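Local coordinates for protein putative cytosine/guanine deaminase (Unidentified, PDB 2PAJ) that catalyses the zinc-dependent hydrolytic deamination of 2-amino-4-hydroxypteridines to 2,4-dihydroxypteridines with release of ammonium, and is an isoxanthopterin deaminase, at residues Arg107-Glu112 against Arg476-Glu481; Gln81-Gly86 against Phe115-Arg120; Ala284-Val289 against Ala295-Thr300; Thr220-Ser225 against Ala269-His274. One frame throughout, in Å; residues are numbered along the deposited sequence.

Overall arrangement
The four contacts belong to an amidohydrolase chain with a TIM-barrel catalytic domain. Contacts 1 and 2 form one group, with centres 11 Å apart. They share the region around helix 112-127 and touch where F110 packs on L83 and L84. Their segments alternate along the chain. Contact 1 brings the C-terminal helix 464-483 back to the early part of the barrel, and contacts 4 and 3 are nested inside the loop it closes. These two follow each other in series, with centres 12 Å apart, and meet where L296 packs on A269. Active-site residues thus lie in both groups: contact 2 holds Q81, a probable substrate residue, and contact 3 the zinc ligand H285.

Contact 1 (Arg107-Glu112 against Arg476-Glu481); sequences RALFDE and RELLRE
L109 meets L478 and E481 where the loop before helix 112-127 packs on the C-terminal helix 464-483. The CB of L109 heads for the helix and lies 4.2 Å from L478 CD2. Its CG lies on the side of the backbone N (chi1 -40°) and only carries the two methyls. CD1 makes the closest touches. It is 4.1 Å from L478 CD2 and 4.1 Å from E481 CB. CD2 of L109 turns away from both of these partners. L478 and E481 are residues i and i+3 of one helix face, and CD1 sits against both. The L109 and L478 side chains cross obliquely, whereas L109 and E481 slide past each other in opposite directions. The closest approach of E481 is through its CB. Its chain runs on extended beyond CG, and the carboxylate end stands farther off, engaged in a salt bridge with R114. That arginine also pairs with E477 and hydrogen-bonds the O of L109, so one guanidinium ties the loop to the helix. D111 N-caps helix 112-127 through OD1, which bonds the N of R114. The direct contact has no hydrogen bond, and the leucine pair gives it only dispersion and burial. The charges of E477 and E481 are met by R114, which also holds the L109 carbonyl.

Contact 2 (Gln81-Gly86 against Phe115-Arg120); sequences QSLLKG and FRLAAR
L83 rests on A118 and reaches L117 on helix 112-127. The L83 CG is 3.6 Å from A118 CB, and its CD1 is 3.7 Å from the same methyl. The other branch, CD2, goes to L117 and stands 3.9 Å from L117 CD2. The two leucine side chains cross at about a right angle. L117 has CG anti to the backbone N (chi1 -174°), which places its CD2 beside the L83 branch. S82 lies against the backbone of the same helix turn, with its CB next to the O of A118. Its OG is near that O too, but the angle is too poor for a hydrogen bond; OG makes a weak one to the O of L79 instead. Residues 81-83 form a 3-10 turn, with L84 N donating to Q81 O at 2.7 Å. The same turn that packs on A118 carries Q81, which probably binds substrate. Further out, R116 forms salt bridges to E155 and E156 of helix 149-159. K85 pairs with E125 farther along helix 112-127. L117 also packs on L467, E470 and V474, so helix 112-127 is wedged between the 81-83 turn, helix 149-159 and the C-terminal helix 464-483.

Contact 3 (Ala284-Val289 against Ala295-Thr300); sequences AHLVKV and ALLAQT
L286 and L297 meet tip to tip, with CD1 of L286 4.0 Å from CD1 of L297. The two leucines get there by different conformations. In L286 the CG stands between the backbone N and the carbonyl carbon (chi1 75°). In L297 it lies beside the N, anti to the carbonyl carbon (chi1 -71°). V289 approaches the same L297 methyl more loosely, its CG1 4.5 Å from L297 CD1. L286 also packs on V304, so it bridges helix 291-300 and barrel strand 303-306. In this amidohydrolase TIM barrel the 284-289 loop follows strand 281-284. H285 is a zinc ligand, as are H76, H78, H248 and D336. L286 follows H285 directly, but its side chain is about 11 Å from the zinc ion. On the helix, T300 turns its OG1 back to the preceding turn and donates to L296 O at 2.7 Å. The donor is tilted 16° from the carbonyl plane, and the C=O...donor angle is 145°. L296 O also accepts the helical bond from T300 N, so two donors grip it. The T300 OG1 is hydrogen-bonded to T302 OG1 as well, across the end of the helix.

Contact 4 (Thr220-Ser225 against Ala269-His274); sequences TTVLYS and AFCGEH
L223 touches both F270 and C271 with its CD2 methyl, and this is the tight part of the contact. CD2 is 3.8 Å from F270 CD2 and 4.0 Å from C271 SG. The L223 side chain and the F270 side chain slide past each other in opposite directions. F270 has CG anti to the backbone N (chi1 -171°), which swings the ring out from helix 267-273 toward the loop. V222 adds a weaker touch, with CG1 4.3 Å from C271 SG. The sulfur therefore lies against both aliphatic residues. H274 NE2 lies over one face of the F270 ring, 3.3 Å above the plane and offset toward the rim. M231 of helix 228-240 packs on L223, F270 and H274 and closes the group from that helix.

The other side is looser. Y224 is exposed, and one face of its ring carries L223 CB, 4.3 Å above the plane. The loop keeps its shape by its own bonds. T221 N donates to S225 OG at 2.9 Å, and the N-H...acceptor angle is 166°. T221 O takes two backbone donors, Y224 N and S225 N. S247 OG bonds both V222 N and T220 O, and T220 pairs by backbone with H248, a zinc ligand. In TIM-barrel amidohydrolases the loops after the C-terminal ends of the strands surround the metal site. Segment 220-225 is such a loop, following barrel strand 213-217 and joined to H248 at the end of strand 244-248.

Contact 1 (Arg107-Glu112 against Arg476-Glu481)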
loop_
_atom_site.group_PDB
_atom_site.type_symbol
_atom_site.label_atom_id
_atom_site.label_comp_id
_atom_site.label_asym_id
_atom_site.label_seq_id
_atom_site.Cartn_x
_atom_site.Cartn_y
_atom_site.Cartn_z
ATOM N N ARG A 107 0.013 19.051 11.632
ATOM C CA ARG A 107 -0.080 17.752 12.290
ATOM C C ARG A 107 -0.653 17.838 13.696
ATOM O O ARG A 107 -1.461 17.000 14.093
ATOM C CB ARG A 107 1.295 17.082 12.338
ATOM C CG ARG A 107 1.297 15.683 12.925
ATOM C CD ARG A 107 2.710 15.198 13.024
ATOM N NE ARG A 107 2.846 14.122 13.993
ATOM C CZ ARG A 107 4.009 13.724 14.503
ATOM N NH1 ARG A 107 5.142 14.323 14.131
ATOM N NH2 ARG A 107 4.041 12.725 15.382
ATOM N N ALA A 108 -0.249 18.851 14.449
ATOM C CA ALA A 108 -0.742 18.984 15.811
ATOM C C ALA A 108 -2.233 19.328 15.879
ATOM O O ALA A 108 -2.823 19.294 16.958
ATOM C CB ALA A 108 0.081 20.031 16.561
ATOM N N LEU A 109 -2.843 19.644 14.735
ATOM C CA LEU A 109 -4.267 20.008 14.702
ATOM C C LEU A 109 -5.196 18.828 14.432
ATOM O O LEU A 109 -6.415 19.009 14.295
ATOM C CB LEU A 109 -4.547 21.080 13.640
ATOM C CG LEU A 109 -3.567 22.231 13.448
ATOM C CD1 LEU A 109 -4.194 23.240 12.498
ATOM C CD2 LEU A 109 -3.232 22.874 14.779
ATOM N N PHE A 110 -4.639 17.625 14.334
ATOM C CA PHE A 110 -5.473 16.456 14.088
ATOM C C PHE A 110 -6.100 15.908 15.360
ATOM O O PHE A 110 -5.454 15.845 16.403
ATOM C CB PHE A 110 -4.669 15.377 13.357
ATOM C CG PHE A 110 -4.547 15.636 11.881
ATOM C CD1 PHE A 110 -3.652 16.586 11.399
ATOM C CD2 PHE A 110 -5.396 14.998 10.986
ATOM C CE1 PHE A 110 -3.611 16.902 10.059
ATOM C CE2 PHE A 110 -5.370 15.301 9.648
ATOM C CZ PHE A 110 -4.471 16.261 9.173
ATOM N N ASP A 111 -7.371 15.531 15.269
ATOM C CA ASP A 111 -8.096 15.009 16.421
ATOM C C ASP A 111 -8.855 13.737 16.039
ATOM O O ASP A 111 -8.520 13.066 15.066
ATOM C CB ASP A 111 -9.077 16.071 16.933
ATOM C CG ASP A 111 -10.350 16.159 16.090
ATOM O OD1 ASP A 111 -10.258 16.010 14.856
ATOM O OD2 ASP A 111 -11.448 16.387 16.656
ATOM N N GLU A 112 -9.872 13.408 16.821
ATOM C CA GLU A 112 -10.703 12.231 16.579
ATOM C C GLU A 112 -11.302 12.288 15.176
ATOM O O GLU A 112 -10.872 11.596 14.253
ATOM C CB GLU A 112 -11.836 12.205 17.617
ATOM C CG GLU A 112 -12.909 11.154 17.390
ATOM C CD GLU A 112 -12.345 9.750 17.436
ATOM O OE1 GLU A 112 -11.255 9.575 18.026
ATOM O OE2 GLU A 112 -12.995 8.822 16.897
ATOM N N ARG A 476 -11.275 24.225 5.527
ATOM C CA ARG A 476 -11.489 25.631 5.878
ATOM C C ARG A 476 -11.093 25.803 7.344
ATOM O O ARG A 476 -10.284 26.665 7.686
ATOM C CB ARG A 476 -12.966 26.020 5.741
ATOM C CG ARG A 476 -13.539 25.998 4.342
ATOM C CD ARG A 476 -15.080 25.912 4.384
ATOM N NE ARG A 476 -15.695 26.131 3.065
ATOM C CZ ARG A 476 -16.715 25.419 2.576
ATOM N NH1 ARG A 476 -17.246 24.428 3.294
ATOM N NH2 ARG A 476 -17.209 25.693 1.365
ATOM N N GLU A 477 -11.684 24.977 8.206
ATOM C CA GLU A 477 -11.397 25.015 9.639
ATOM C C GLU A 477 -9.899 24.937 9.830
ATOM O O GLU A 477 -9.296 25.758 10.518
ATOM C CB GLU A 477 -12.052 23.831 10.338
ATOM C CG GLU A 477 -13.552 23.911 10.428
ATOM C CD GLU A 477 -14.164 22.558 10.689
ATOM O OE1 GLU A 477 -13.523 21.759 11.409
ATOM O OE2 GLU A 477 -15.275 22.288 10.173
ATOM N N LEU A 478 -9.309 23.924 9.217
ATOM C CA LEU A 478 -7.877 23.717 9.277
ATOM C C LEU A 478 -7.138 25.001 8.928
ATOM O O LEU A 478 -6.299 25.496 9.688
ATOM C CB LEU A 478 -7.486 22.630 8.284
ATOM C CG LEU A 478 -7.496 21.203 8.815
ATOM C CD1 LEU A 478 -7.371 20.228 7.659
ATOM C CD2 LEU A 478 -6.345 21.036 9.786
ATOM N N LEU A 479 -7.455 25.536 7.760
ATOM C CA LEU A 479 -6.817 26.752 7.305
ATOM C C LEU A 479 -6.992 27.886 8.307
ATOM O O LEU A 479 -6.054 28.652 8.550
ATOM C CB LEU A 479 -7.371 27.150 5.934
ATOM C CG LEU A 479 -6.942 26.209 4.802
ATOM C CD1 LEU A 479 -7.643 26.579 3.501
ATOM C CD2 LEU A 479 -5.431 26.275 4.643
ATOM N N ARG A 480 -8.183 27.992 8.896
ATOM C CA ARG A 480 -8.436 29.052 9.872
ATOM C C ARG A 480 -7.533 28.866 11.075
ATOM O O ARG A 480 -6.782 29.769 11.464
ATOM C CB ARG A 480 -9.891 29.034 10.333
ATOM C CG ARG A 480 -10.854 29.697 9.368
ATOM C CD ARG A 480 -12.216 29.935 10.008
ATOM N NE ARG A 480 -13.039 30.850 9.211
ATOM C CZ ARG A 480 -14.054 31.570 9.703
ATOM N NH1 ARG A 480 -14.372 31.482 10.996
ATOM N NH2 ARG A 480 -14.749 32.391 8.914
ATOM N N GLU A 481 -7.604 27.671 11.645
ATOM C CA GLU A 481 -6.827 27.340 12.811
ATOM C C GLU A 481 -5.316 27.544 12.742
ATOM O O GLU A 481 -4.719 27.975 13.727
ATOM C CB GLU A 481 -7.161 25.922 13.233
ATOM C CG GLU A 481 -8.518 25.807 13.880
ATOM C CD GLU A 481 -8.873 24.367 14.185
ATOM O OE1 GLU A 481 -7.994 23.641 14.722
ATOM O OE2 GLU A 481 -10.026 23.963 13.899
#

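Contact 2 (Gln81-Gly86 against Phe115-Arg120)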
loop_
_atom_site.group_PDB
_atom_site.type_symbol
_atom_site.label_atom_id
_atom_site.label_comp_id
_atom_site.label_asym_id
_atom_site.label_seq_id
_atom_site.Cartn_x
_atom_site.Cartn_y
_atom_site.Cartn_z
ATOM N N GLN A 81 -2.224 12.692 6.001
ATOM C CA GLN A 81 -1.907 13.723 5.025
ATOM C C GLN A 81 -2.994 13.928 3.978
ATOM O O GLN A 81 -2.942 14.875 3.205
ATOM C CB GLN A 81 -0.583 13.381 4.350
ATOM C CG GLN A 81 0.606 13.846 5.141
ATOM C CD GLN A 81 1.870 13.112 4.795
ATOM O OE1 GLN A 81 2.196 12.913 3.624
ATOM N NE2 GLN A 81 2.605 12.704 5.823
ATOM N N SER A 82 -3.984 13.044 3.962
ATOM C CA SER A 82 -5.068 13.150 3.004
ATOM C C SER A 82 -5.897 14.409 3.202
ATOM O O SER A 82 -6.779 14.723 2.402
ATOM C CB SER A 82 -5.951 11.911 3.085
ATOM O OG SER A 82 -5.236 10.779 2.623
ATOM N N LEU A 83 -5.615 15.129 4.282
ATOM C CA LEU A 83 -6.313 16.377 4.570
ATOM C C LEU A 83 -5.293 17.494 4.553
ATOM O O LEU A 83 -5.582 18.618 4.942
ATOM C CB LEU A 83 -7.005 16.334 5.934
ATOM C CG LEU A 83 -8.319 15.556 6.074
ATOM C CD1 LEU A 83 -8.734 15.603 7.528
ATOM C CD2 LEU A 83 -9.419 16.138 5.190
ATOM N N LEU A 84 -4.094 17.158 4.088
ATOM C CA LEU A 84 -2.981 18.092 3.982
ATOM C C LEU A 84 -2.403 18.001 2.570
ATOM O O LEU A 84 -1.218 18.262 2.354
ATOM C CB LEU A 84 -1.895 17.736 5.001
ATOM C CG LEU A 84 -2.286 17.599 6.478
ATOM C CD1 LEU A 84 -1.113 17.038 7.258
ATOM C CD2 LEU A 84 -2.712 18.950 7.041
ATOM N N LYS A 85 -3.259 17.618 1.624
ATOM C CA LYS A 85 -2.892 17.465 0.218
ATOM C C LYS A 85 -2.005 18.592 -0.311
ATOM O O LYS A 85 -0.882 18.355 -0.782
ATOM C CB LYS A 85 -4.157 17.368 -0.643
ATOM C CG LYS A 85 -4.979 16.097 -0.412
ATOM C CD LYS A 85 -5.277 15.405 -1.734
ATOM C CE LYS A 85 -5.710 13.964 -1.547
ATOM N NZ LYS A 85 -7.145 13.825 -1.234
ATOM N N GLY A 86 -2.512 19.813 -0.237
ATOM C CA GLY A 86 -1.739 20.948 -0.712
ATOM C C GLY A 86 -0.215 20.865 -0.549
ATOM O O GLY A 86 0.496 20.538 -1.506
ATOM N N PHE A 115 -8.733 12.910 12.070
ATOM C CA PHE A 115 -7.880 11.785 11.707
ATOM C C PHE A 115 -8.708 10.760 10.949
ATOM O O PHE A 115 -8.286 10.220 9.930
ATOM C CB PHE A 115 -7.302 11.121 12.953
ATOM C CG PHE A 115 -6.279 10.056 12.652
ATOM C CD1 PHE A 115 -4.979 10.401 12.308
ATOM C CD2 PHE A 115 -6.618 8.715 12.695
ATOM C CE1 PHE A 115 -4.038 9.444 12.009
ATOM C CE2 PHE A 115 -5.683 7.738 12.396
ATOM C CZ PHE A 115 -4.386 8.103 12.052
ATOM N N ARG A 116 -9.903 10.510 11.461
ATOM C CA ARG A 116 -10.824 9.546 10.868
ATOM C C ARG A 116 -11.232 9.901 9.433
ATOM O O ARG A 116 -11.371 9.021 8.581
ATOM C CB ARG A 116 -12.060 9.456 11.758
ATOM C CG ARG A 116 -12.988 8.326 11.436
ATOM C CD ARG A 116 -13.509 7.774 12.731
ATOM N NE ARG A 116 -13.482 6.321 12.737
ATOM C CZ ARG A 116 -13.421 5.590 13.843
ATOM N NH1 ARG A 116 -13.378 6.187 15.035
ATOM N NH2 ARG A 116 -13.409 4.265 13.759
ATOM N N LEU A 117 -11.428 11.194 9.188
ATOM C CA LEU A 117 -11.821 11.686 7.882
ATOM C C LEU A 117 -10.696 11.522 6.868
ATOM O O LEU A 117 -10.918 11.030 5.765
ATOM C CB LEU A 117 -12.203 13.159 7.973
ATOM C CG LEU A 117 -12.778 13.777 6.700
ATOM C CD1 LEU A 117 -14.180 13.220 6.426
ATOM C CD2 LEU A 117 -12.823 15.283 6.869
ATOM N N ALA A 118 -9.491 11.937 7.246
ATOM C CA ALA A 118 -8.331 11.834 6.370
ATOM C C ALA A 118 -8.101 10.392 5.934
ATOM O O ALA A 118 -7.816 10.115 4.767
ATOM C CB ALA A 118 -7.095 12.360 7.083
ATOM N N ALA A 119 -8.225 9.478 6.888
ATOM C CA ALA A 119 -8.031 8.060 6.642
ATOM C C ALA A 119 -9.093 7.561 5.699
ATOM O O ALA A 119 -8.792 6.849 4.740
ATOM C CB ALA A 119 -8.098 7.293 7.948
ATOM N N ARG A 120 -10.342 7.933 5.964
ATOM C CA ARG A 120 -11.432 7.495 5.108
ATOM C C ARG A 120 -11.192 7.970 3.677
ATOM O O ARG A 120 -11.213 7.176 2.742
ATOM C CB ARG A 120 -12.775 8.006 5.638
ATOM C CG ARG A 120 -13.981 7.382 4.943
ATOM C CD ARG A 120 -15.239 7.551 5.787
ATOM N NE ARG A 120 -16.472 7.168 5.092
ATOM C CZ ARG A 120 -16.740 5.945 4.643
ATOM N NH1 ARG A 120 -15.861 4.969 4.811
ATOM N NH2 ARG A 120 -17.886 5.699 4.022
#

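Contact 3 (Ala284-Val289 against Ala295-Thr300)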
loop_
_atom_site.group_PDB
_atom_site.type_symbol
_atom_site.label_atom_id
_atom_site.label_comp_id
_atom_site.label_asym_id
_atom_site.label_seq_id
_atom_site.Cartn_x
_atom_site.Cartn_y
_atom_site.Cartn_z
ATOM N N ALA A 284 11.298 2.788 2.378
ATOM C CA ALA A 284 10.639 3.762 1.526
ATOM C C ALA A 284 11.607 4.929 1.331
ATOM O O ALA A 284 12.556 5.104 2.092
ATOM C CB ALA A 284 9.359 4.260 2.177
ATOM N N HIS A 285 11.351 5.721 0.297
ATOM C CA HIS A 285 12.151 6.896 -0.027
ATOM C C HIS A 285 13.651 6.662 -0.042
ATOM O O HIS A 285 14.411 7.451 0.506
ATOM C CB HIS A 285 11.808 8.039 0.944
ATOM C CG HIS A 285 10.368 8.461 0.888
ATOM N ND1 HIS A 285 9.392 7.690 0.284
ATOM C CD2 HIS A 285 9.731 9.548 1.387
ATOM C CE1 HIS A 285 8.218 8.283 0.415
ATOM N NE2 HIS A 285 8.395 9.411 1.082
ATOM N N LEU A 286 14.097 5.577 -0.653
ATOM C CA LEU A 286 15.531 5.371 -0.711
ATOM C C LEU A 286 16.042 5.727 -2.098
ATOM O O LEU A 286 16.218 4.857 -2.960
ATOM C CB LEU A 286 15.922 3.935 -0.356
ATOM C CG LEU A 286 15.716 2.764 -1.304
ATOM C CD1 LEU A 286 16.386 1.551 -0.664
ATOM C CD2 LEU A 286 14.222 2.506 -1.546
ATOM N N VAL A 287 16.231 7.030 -2.310
ATOM C CA VAL A 287 16.754 7.556 -3.564
ATOM C C VAL A 287 18.242 7.681 -3.256
ATOM O O VAL A 287 18.615 7.749 -2.080
ATOM C CB VAL A 287 16.171 8.947 -3.859
ATOM C CG1 VAL A 287 16.521 9.902 -2.717
ATOM C CG2 VAL A 287 16.710 9.474 -5.186
ATOM N N LYS A 288 19.094 7.703 -4.276
ATOM C CA LYS A 288 20.539 7.798 -4.041
ATOM C C LYS A 288 21.052 6.531 -3.341
ATOM O O LYS A 288 21.019 6.429 -2.109
ATOM C CB LYS A 288 20.877 8.997 -3.150
ATOM C CG LYS A 288 20.113 10.268 -3.464
ATOM C CD LYS A 288 20.458 11.364 -2.445
ATOM C CE LYS A 288 19.523 12.579 -2.559
ATOM N NZ LYS A 288 19.808 13.637 -1.536
ATOM N N VAL A 289 21.529 5.569 -4.120
ATOM C CA VAL A 289 22.051 4.350 -3.536
ATOM C C VAL A 289 23.262 3.809 -4.287
ATOM O O VAL A 289 23.222 3.568 -5.488
ATOM C CB VAL A 289 20.956 3.262 -3.442
ATOM C CG1 VAL A 289 21.549 1.976 -2.896
ATOM C CG2 VAL A 289 19.842 3.742 -2.536
ATOM N N ALA A 295 23.943 -4.060 -3.730
ATOM C CA ALA A 295 24.345 -5.451 -3.546
ATOM C C ALA A 295 23.913 -5.957 -2.170
ATOM O O ALA A 295 23.424 -7.082 -2.029
ATOM C CB ALA A 295 25.855 -5.575 -3.700
ATOM N N LEU A 296 24.099 -5.112 -1.159
ATOM C CA LEU A 296 23.725 -5.456 0.204
ATOM C C LEU A 296 22.220 -5.635 0.313
ATOM O O LEU A 296 21.743 -6.460 1.080
ATOM C CB LEU A 296 24.178 -4.366 1.171
ATOM C CG LEU A 296 25.199 -4.738 2.245
ATOM C CD1 LEU A 296 25.299 -3.591 3.226
ATOM C CD2 LEU A 296 24.780 -6.011 2.959
ATOM N N LEU A 297 21.467 -4.848 -0.440
ATOM C CA LEU A 297 20.019 -4.976 -0.416
ATOM C C LEU A 297 19.630 -6.263 -1.105
ATOM O O LEU A 297 18.672 -6.919 -0.720
ATOM C CB LEU A 297 19.365 -3.801 -1.139
ATOM C CG LEU A 297 19.456 -2.460 -0.415
ATOM C CD1 LEU A 297 18.982 -1.357 -1.339
ATOM C CD2 LEU A 297 18.637 -2.514 0.868
ATOM N N ALA A 298 20.393 -6.612 -2.133
ATOM C CA ALA A 298 20.145 -7.816 -2.906
ATOM C C ALA A 298 20.469 -9.091 -2.127
ATOM O O ALA A 298 19.709 -10.055 -2.176
ATOM C CB ALA A 298 20.947 -7.772 -4.201
ATOM N N GLN A 299 21.592 -9.100 -1.410
ATOM C CA GLN A 299 21.985 -10.290 -0.655
ATOM C C GLN A 299 21.153 -10.514 0.606
ATOM O O GLN A 299 20.912 -11.656 1.003
ATOM C CB GLN A 299 23.463 -10.226 -0.280
ATOM C CG GLN A 299 23.758 -9.324 0.890
ATOM C CD GLN A 299 25.081 -9.654 1.579
ATOM O OE1 GLN A 299 26.167 -9.387 1.051
ATOM N NE2 GLN A 299 24.990 -10.249 2.769
ATOM N N THR A 300 20.712 -9.423 1.226
ATOM C CA THR A 300 19.908 -9.506 2.436
ATOM C C THR A 300 18.432 -9.708 2.129
ATOM O O THR A 300 17.671 -10.127 2.993
ATOM C CB THR A 300 20.074 -8.246 3.311
ATOM O OG1 THR A 300 19.625 -7.086 2.599
ATOM C CG2 THR A 300 21.527 -8.065 3.677
#

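Contact 4 (Thr220-Ser225 against Ala269-His274)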
loop_
_atom_site.group_PDB
_atom_site.type_symbol
_atom_site.label_atom_id
_atom_site.label_comp_id
_atom_site.label_asym_id
_atom_site.label_seq_id
_atom_site.Cartn_x
_atom_site.Cartn_y
_atom_site.Cartn_z
ATOM N N THR A 220 9.523 6.024 11.923
ATOM C CA THR A 220 9.550 6.931 10.768
ATOM C C THR A 220 10.825 6.958 9.912
ATOM O O THR A 220 10.865 6.351 8.843
ATOM C CB THR A 220 9.209 8.350 11.201
ATOM O OG1 THR A 220 8.199 8.294 12.219
ATOM C CG2 THR A 220 8.666 9.142 10.004
ATOM N N THR A 221 11.846 7.684 10.362
ATOM C CA THR A 221 13.123 7.750 9.644
ATOM C C THR A 221 14.144 7.143 10.586
ATOM O O THR A 221 14.832 7.840 11.323
ATOM C CB THR A 221 13.531 9.195 9.306
ATOM O OG1 THR A 221 12.432 9.854 8.667
ATOM C CG2 THR A 221 14.741 9.204 8.362
ATOM N N VAL A 222 14.215 5.824 10.549
ATOM C CA VAL A 222 15.089 5.051 11.410
ATOM C C VAL A 222 16.473 5.643 11.745
ATOM O O VAL A 222 16.978 5.442 12.850
ATOM C CB VAL A 222 15.234 3.615 10.838
ATOM C CG1 VAL A 222 16.447 3.517 9.930
ATOM C CG2 VAL A 222 15.277 2.611 11.965
ATOM N N LEU A 223 17.094 6.367 10.820
ATOM C CA LEU A 223 18.405 6.941 11.120
ATOM C C LEU A 223 18.298 8.283 11.838
ATOM O O LEU A 223 19.302 8.957 12.044
ATOM C CB LEU A 223 19.229 7.125 9.846
ATOM C CG LEU A 223 19.464 5.892 8.977
ATOM C CD1 LEU A 223 20.373 6.267 7.811
ATOM C CD2 LEU A 223 20.086 4.776 9.804
ATOM N N TYR A 224 17.081 8.679 12.201
ATOM C CA TYR A 224 16.869 9.938 12.906
ATOM C C TYR A 224 15.827 9.811 14.013
ATOM O O TYR A 224 16.037 10.283 15.118
ATOM C CB TYR A 224 16.464 11.050 11.928
ATOM C CG TYR A 224 17.558 11.420 10.948
ATOM C CD1 TYR A 224 17.462 11.071 9.594
ATOM C CD2 TYR A 224 18.721 12.069 11.384
ATOM C CE1 TYR A 224 18.493 11.345 8.703
ATOM C CE2 TYR A 224 19.758 12.352 10.501
ATOM C CZ TYR A 224 19.637 11.984 9.161
ATOM O OH TYR A 224 20.676 12.246 8.291
ATOM N N SER A 225 14.710 9.156 13.727
ATOM C CA SER A 225 13.644 9.002 14.719
ATOM C C SER A 225 14.099 8.276 15.987
ATOM O O SER A 225 13.540 8.481 17.064
ATOM C CB SER A 225 12.460 8.232 14.111
ATOM O OG SER A 225 11.882 8.936 13.030
ATOM N N ALA A 269 24.749 0.259 4.861
ATOM C CA ALA A 269 25.756 -0.485 5.608
ATOM C C ALA A 269 25.579 -0.295 7.126
ATOM O O ALA A 269 25.831 -1.207 7.916
ATOM C CB ALA A 269 27.154 -0.040 5.165
ATOM N N PHE A 270 25.143 0.894 7.520
ATOM C CA PHE A 270 24.905 1.213 8.923
ATOM C C PHE A 270 23.693 0.403 9.385
ATOM O O PHE A 270 23.715 -0.245 10.431
ATOM C CB PHE A 270 24.620 2.708 9.070
ATOM C CG PHE A 270 24.560 3.177 10.486
ATOM C CD1 PHE A 270 25.727 3.368 11.214
ATOM C CD2 PHE A 270 23.334 3.418 11.101
ATOM C CE1 PHE A 270 25.675 3.790 12.538
ATOM C CE2 PHE A 270 23.267 3.840 12.428
ATOM C CZ PHE A 270 24.438 4.027 13.152
ATOM N N CYS A 271 22.628 0.440 8.591
ATOM C CA CYS A 271 21.419 -0.315 8.909
ATOM C C CYS A 271 21.750 -1.784 9.098
ATOM O O CYS A 271 21.226 -2.435 9.994
ATOM C CB CYS A 271 20.393 -0.172 7.791
ATOM S SG CYS A 271 19.550 1.399 7.800
ATOM N N GLY A 272 22.617 -2.302 8.241
ATOM C CA GLY A 272 23.001 -3.691 8.354
ATOM C C GLY A 272 23.635 -3.957 9.703
ATOM O O GLY A 272 23.257 -4.892 10.397
ATOM N N GLU A 273 24.586 -3.109 10.081
ATOM C CA GLU A 273 25.304 -3.238 11.338
ATOM C C GLU A 273 24.465 -3.075 12.601
ATOM O O GLU A 273 24.939 -3.341 13.705
ATOM C CB GLU A 273 26.475 -2.258 11.346
ATOM C CG GLU A 273 27.760 -2.902 10.851
ATOM C CD GLU A 273 28.881 -1.918 10.607
ATOM O OE1 GLU A 273 29.173 -1.088 11.498
ATOM O OE2 GLU A 273 29.484 -1.988 9.518
ATOM N N HIS A 274 23.213 -2.665 12.431
ATOM C CA HIS A 274 22.307 -2.475 13.551
ATOM C C HIS A 274 21.040 -3.294 13.430
ATOM O O HIS A 274 19.969 -2.853 13.840
ATOM C CB HIS A 274 21.967 -1.000 13.686
ATOM C CG HIS A 274 23.152 -0.157 14.029
ATOM N ND1 HIS A 274 23.340 0.389 15.281
ATOM C CD2 HIS A 274 24.254 0.162 13.308
ATOM C CE1 HIS A 274 24.509 1.003 15.317
ATOM N NE2 HIS A 274 25.083 0.880 14.132
#